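Local structure of hypothetical protein TM1553 (Thermotoga maritima, 1VRM) at residues Leu88-Cys93 with Val143-Lys148; Ile71-Asn76 with Gly157-Leu162. The protein probably acts as a flavin transferase of the ApbE family, using FAD to attach FMN covalently to target proteins. All blocks are in the same frame, centred on the assembly; numbering follows the deposited sequence.

Contact 1. Residues Leu88-Cys93 with Val143-Lys148; sequences LIKAAC and VLFDDK
K90 lies across one face of the F145 ring, while I89 and C93 meet the ring at its rim. The lysine CD sits nearly over the ring centre, 3.5 Å from the centroid of F145 and 14° off the normal, a CH-pi contact in which the two side chains run antiparallel as they pass. The bend at chi2 (84°) sets CD over the ring; CE and NZ lead on to D147. There, in this one of two deposited conformers, NZ forms a salt bridge of 2.6 Å to D147 OD1, on the syn side but well out of the carboxylate plane; Y86 OH also bonds OD1. C93 SG lies in the ring plane, 3.9 Å from F145 CZ, a sulfur-aromatic edge contact. I89 CG2 reaches F145 CE1 at 3.8 Å and V143 CG1 at 4.1 Å. An alanine in place of F145 would probably open a gap beside I89 CG2 and C93 SG and deprive the K90 methylenes of the face that supports them. Residues 88-93 of helix 83-98 run at 132° to strand 143-146, an outermost strand of a small three-stranded antiparallel sheet; V143 and F145 also touch V152 of the neighbouring strand 151-154.

Contact 2. Residues Ile71-Asn76 with Gly157-Leu162; sequences INDHPN and GVKIDL
The amide of N72 has the side chain of K159 over one face: K159 CB stands 3.6 Å from N72 CG, almost straight above it, and K159 CG follows over the same carbon. At the rim the amide meets the backbone of I160 twice. N72 ND2 donates to I160 O at 2.9 Å, the acceptor lying in the amide plane and the donor on a lone pair of the carbonyl. N72 OD1 receives I160 N at 2.8 Å, with the N-H tilted 27° from the plane of the side-chain carbonyl, toward the face that K159 covers. One residue therefore bonds both polar ends of the buried asparagine, and the two bonds fix the rotation of the amide. A chi1 of -69° puts CG of N72 anti to its own carbonyl carbon; from the last turn of helix 67-72 the amide then engages I160 much as an opposing antiparallel strand residue would in a hydrogen-bonded pair. The segment it holds, 157-162, belongs to the loop joining strand 151-154 to helix 166-181 of the ApbE fold. Beside this pairing I71 CG2 packs on I160 CD1 at 4.2 Å. Water extends the junction: one molecule donates to both N72 O and V158 O, and another links D73 OD1 to K159 NZ, whose charges are 4.4 Å apart. Each has a direct salt-bridge partner besides, E112 for K159 and K69 for D73.

The centres of the two contacts are about 13 Å apart, on the same side of the chain's centre. Along the chain the order is 71-76, 88-93, 143-148, 157-162, so contact 1 is nested within the loop closed by contact 2. Helix 83-98 joins them directly: I89 CD1 packs against I71 CD1 at 3.5 Å, and L88 and A92 touch L162. Strand 151-154 is a second shared element, since V152 meets V143 and F145 while V154 meets I71 and I160. The apolar sides of the two contacts thus meet, where helices 67-72 and 83-98, the three-stranded sheet and the loop before helix 166-181 come together.

Contact 1. Residues Leu88-Cys93 with Val143-Lys148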
loop_
_atom_site.group_PDB
_atom_site.type_symbol
_atom_site.label_atom_id
_atom_site.label_comp_id
_atom_site.label_asym_id
_atom_site.label_seq_id
_atom_site.Cartn_x
_atom_site.Cartn_y
_atom_site.Cartn_z
ATOM N N LEU A 88 6.435 7.217 10.155
ATOM C CA LEU A 88 5.638 6.287 9.333
ATOM C C LEU A 88 4.583 5.538 10.133
ATOM O O LEU A 88 3.448 5.392 9.717
ATOM C CB LEU A 88 6.555 5.309 8.574
ATOM C CG LEU A 88 5.871 4.326 7.653
ATOM C CD1 LEU A 88 4.975 5.002 6.634
ATOM C CD2 LEU A 88 6.986 3.542 6.987
ATOM N N ILE A 89 4.978 5.052 11.289
ATOM C CA ILE A 89 3.993 4.393 12.158
ATOM C C ILE A 89 2.889 5.346 12.580
ATOM O O ILE A 89 1.708 4.999 12.477
ATOM C CB ILE A 89 4.687 3.700 13.352
ATOM C CG1 ILE A 89 5.604 2.614 12.798
ATOM C CG2 ILE A 89 3.699 3.107 14.348
ATOM C CD1 ILE A 89 6.463 1.894 13.839
ATOM N N LYS A 90 3.253 6.570 12.964
ATOM C CA LYS A 90 2.230 7.603 13.288
ATOM C C LYS A 90 1.279 7.827 12.123
ATOM O O LYS A 90 0.059 7.879 12.298
ATOM C CB LYS A 90 2.888 8.942 13.642
ATOM C CG LYS A 90 2.197 9.687 14.774
ATOM C CD LYS A 90 2.655 9.204 16.124
ATOM C CE LYS A 90 2.534 10.261 17.204
ATOM N NZ LYS A 90 3.593 11.315 17.178
ATOM N N ALA A 91 1.838 7.930 10.924
ATOM C CA ALA A 91 1.012 8.140 9.731
ATOM C C ALA A 91 0.063 6.962 9.478
ATOM O O ALA A 91 -1.096 7.139 9.165
ATOM C CB ALA A 91 1.852 8.417 8.540
ATOM N N ALA A 92 0.566 5.744 9.647
ATOM C CA ALA A 92 -0.247 4.569 9.430
ATOM C C ALA A 92 -1.384 4.544 10.447
ATOM O O ALA A 92 -2.532 4.267 10.123
ATOM C CB ALA A 92 0.622 3.300 9.532
ATOM N N CYS A 93 -1.059 4.851 11.690
ATOM C CA CYS A 93 -2.123 4.935 12.703
ATOM C C CYS A 93 -3.102 6.091 12.400
ATOM O O CYS A 93 -4.283 5.937 12.624
ATOM C CB CYS A 93 -1.550 5.024 14.115
ATOM S SG CYS A 93 -0.719 3.470 14.579
ATOM N N VAL A 143 -1.336 0.619 19.652
ATOM C CA VAL A 143 0.002 1.196 19.444
ATOM C C VAL A 143 0.079 2.524 20.165
ATOM O O VAL A 143 -0.686 3.455 19.827
ATOM C CB VAL A 143 0.275 1.440 17.972
ATOM C CG1 VAL A 143 1.751 1.886 17.755
ATOM C CG2 VAL A 143 -0.049 0.162 17.170
ATOM N N LEU A 144 0.979 2.607 21.139
ATOM C CA LEU A 144 1.127 3.807 21.986
ATOM C C LEU A 144 2.408 4.522 21.619
ATOM O O LEU A 144 3.409 3.887 21.235
ATOM C CB LEU A 144 1.181 3.419 23.454
ATOM C CG LEU A 144 0.070 2.472 23.922
ATOM C CD1 LEU A 144 0.160 2.234 25.420
ATOM C CD2 LEU A 144 -1.299 2.995 23.527
ATOM N N PHE A 145 2.361 5.857 21.748
ATOM C CA PHE A 145 3.446 6.733 21.332
ATOM C C PHE A 145 3.934 7.584 22.478
ATOM O O PHE A 145 3.131 8.082 23.255
ATOM C CB PHE A 145 2.940 7.647 20.223
ATOM C CG PHE A 145 2.548 6.913 18.986
ATOM C CD1 PHE A 145 3.507 6.544 18.091
ATOM C CD2 PHE A 145 1.235 6.578 18.726
ATOM C CE1 PHE A 145 3.173 5.836 16.930
ATOM C CE2 PHE A 145 0.872 5.883 17.560
ATOM C CZ PHE A 145 1.853 5.489 16.683
ATOM N N ASP A 146 5.253 7.754 22.533
ATOM C CA ASP A 146 5.937 8.678 23.428
ATOM C C ASP A 146 6.680 9.698 22.544
ATOM O O ASP A 146 7.836 9.484 22.171
ATOM C CB ASP A 146 6.878 7.872 24.305
ATOM C CG ASP A 146 7.748 8.722 25.218
ATOM O OD1 ASP A 146 7.624 9.966 25.200
ATOM O OD2 ASP A 146 8.544 8.096 25.959
ATOM N N ASP A 147 6.022 10.826 22.261
ATOM C CA ASP A 147 6.659 11.885 21.465
ATOM C C ASP A 147 7.883 12.514 22.150
ATOM O O ASP A 147 8.842 12.848 21.472
ATOM C CB ASP A 147 5.685 13.024 21.120
ATOM C CG ASP A 147 4.486 12.572 20.309
ATOM O OD1 ASP A 147 4.545 11.554 19.580
ATOM O OD2 ASP A 147 3.444 13.262 20.421
ATOM N N LYS A 148 7.864 12.642 23.478
ATOM C CA LYS A 148 9.008 13.206 24.247
ATOM C C LYS A 148 10.311 12.465 23.893
ATOM O O LYS A 148 11.301 13.066 23.483
ATOM C CB LYS A 148 8.733 13.079 25.750
ATOM C CG LYS A 148 9.686 13.838 26.691
ATOM C CD LYS A 148 9.771 13.159 28.059
#

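Contact 2. Residues Ile71-Asn76 with Gly157-Leu162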
loop_
_atom_site.group_PDB
_atom_site.type_symbol
_atom_site.label_atom_id
_atom_site.label_comp_id
_atom_site.label_asym_id
_atom_site.label_seq_id
_atom_site.Cartn_x
_atom_site.Cartn_y
_atom_site.Cartn_z
ATOM N N ILE A 71 10.102 -3.885 17.003
ATOM C CA ILE A 71 8.979 -3.505 17.834
ATOM C C ILE A 71 8.088 -4.735 18.113
ATOM O O ILE A 71 7.746 -5.049 19.285
ATOM C CB ILE A 71 8.105 -2.409 17.171
ATOM C CG1 ILE A 71 8.881 -1.082 17.065
ATOM C CG2 ILE A 71 6.790 -2.232 17.973
ATOM C CD1 ILE A 71 8.337 -0.127 16.020
ATOM N N ASN A 72 7.765 -5.493 17.069
ATOM C CA ASN A 72 6.886 -6.690 17.199
ATOM C C ASN A 72 7.419 -7.747 18.144
ATOM O O ASN A 72 6.641 -8.499 18.768
ATOM C CB ASN A 72 6.566 -7.287 15.855
ATOM C CG ASN A 72 5.645 -6.388 15.021
ATOM O OD1 ASN A 72 4.974 -5.489 15.562
ATOM N ND2 ASN A 72 5.561 -6.686 13.723
ATOM N N ASP A 73 8.746 -7.849 18.163
ATOM C CA ASP A 73 9.429 -8.838 18.980
ATOM C C ASP A 73 9.722 -8.317 20.406
ATOM O O ASP A 73 10.326 -9.039 21.201
ATOM C CB ASP A 73 10.726 -9.266 18.300
ATOM C CG ASP A 73 10.499 -10.194 17.092
ATOM O OD1 ASP A 73 9.353 -10.693 16.919
ATOM O OD2 ASP A 73 11.500 -10.428 16.391
ATOM N N HIS A 74 9.299 -7.076 20.690
ATOM C CA HIS A 74 9.477 -6.486 21.991
ATOM C C HIS A 74 8.128 -5.948 22.518
ATOM O O HIS A 74 7.985 -4.729 22.705
ATOM C CB HIS A 74 10.527 -5.388 21.940
ATOM C CG HIS A 74 11.903 -5.918 21.748
ATOM N ND1 HIS A 74 12.429 -6.179 20.505
ATOM C CD2 HIS A 74 12.842 -6.310 22.647
ATOM C CE1 HIS A 74 13.645 -6.692 20.636
ATOM N NE2 HIS A 74 13.913 -6.795 21.931
ATOM N N PRO A 75 7.143 -6.838 22.817
ATOM C CA PRO A 75 5.854 -6.397 23.351
ATOM C C PRO A 75 6.023 -5.880 24.771
ATOM O O PRO A 75 7.004 -6.231 25.468
ATOM C CB PRO A 75 5.016 -7.693 23.376
ATOM C CG PRO A 75 6.005 -8.756 23.535
ATOM C CD PRO A 75 7.188 -8.302 22.699
ATOM N N ASN A 76 5.110 -5.033 25.207
ATOM C CA ASN A 76 5.074 -4.572 26.597
ATOM C C ASN A 76 6.420 -3.984 27.004
ATOM O O ASN A 76 6.962 -4.258 28.097
ATOM C CB ASN A 76 4.615 -5.695 27.519
ATOM C CG ASN A 76 3.303 -6.257 27.077
ATOM O OD1 ASN A 76 2.415 -5.475 26.669
ATOM N ND2 ASN A 76 3.115 -7.569 27.206
ATOM N N GLY A 157 -0.517 -7.582 22.725
ATOM C CA GLY A 157 0.096 -8.529 21.827
ATOM C C GLY A 157 -0.052 -8.159 20.375
ATOM O O GLY A 157 0.211 -8.991 19.492
ATOM N N VAL A 158 -0.353 -6.907 20.071
ATOM C CA VAL A 158 -0.520 -6.567 18.647
ATOM C C VAL A 158 0.842 -6.569 17.944
ATOM O O VAL A 158 1.891 -6.346 18.567
ATOM C CB VAL A 158 -1.257 -5.266 18.354
ATOM C CG1 VAL A 158 -2.626 -5.211 18.960
ATOM C CG2 VAL A 158 -0.444 -4.094 18.750
ATOM N N LYS A 159 0.797 -6.804 16.644
ATOM C CA LYS A 159 1.945 -6.695 15.799
ATOM C C LYS A 159 1.602 -5.789 14.608
ATOM O O LYS A 159 0.528 -5.878 14.020
ATOM C CB LYS A 159 2.412 -8.036 15.294
ATOM C CG LYS A 159 2.981 -8.937 16.433
ATOM C CD LYS A 159 3.638 -10.148 15.856
ATOM C CE LYS A 159 4.538 -10.922 16.832
ATOM N NZ LYS A 159 5.289 -12.105 16.200
ATOM N N ILE A 160 2.547 -4.935 14.269
ATOM C CA ILE A 160 2.413 -3.938 13.184
ATOM C C ILE A 160 2.840 -4.604 11.885
ATOM O O ILE A 160 3.866 -5.294 11.828
ATOM C CB ILE A 160 3.334 -2.741 13.478
ATOM C CG1 ILE A 160 2.841 -1.999 14.747
ATOM C CG2 ILE A 160 3.480 -1.873 12.275
ATOM C CD1 ILE A 160 3.813 -1.003 15.329
ATOM N N ASP A 161 2.079 -4.392 10.829
ATOM C CA ASP A 161 2.484 -4.780 9.478
ATOM C C ASP A 161 2.180 -3.567 8.586
ATOM O O ASP A 161 1.048 -3.077 8.581
ATOM C CB ASP A 161 1.743 -5.996 8.915
ATOM C CG ASP A 161 2.262 -6.338 7.487
ATOM O OD1 ASP A 161 3.284 -7.060 7.345
ATOM O OD2 ASP A 161 1.692 -5.820 6.506
ATOM N N LEU A 162 3.207 -3.095 7.872
ATOM C CA LEU A 162 3.111 -1.859 7.062
ATOM C C LEU A 162 2.928 -2.154 5.566
ATOM O O LEU A 162 3.059 -1.243 4.737
ATOM C CB LEU A 162 4.345 -0.959 7.291
ATOM C CG LEU A 162 4.499 -0.409 8.712
ATOM C CD1 LEU A 162 5.643 0.538 8.920
ATOM C CD2 LEU A 162 3.207 0.309 9.164
HETATM O O HOH W 1 3.836 -7.900 19.851
HETATM O O HOH W 2 7.564 -10.874 14.788
HETATM O O HOH W 3 1.885 -6.416 23.811
#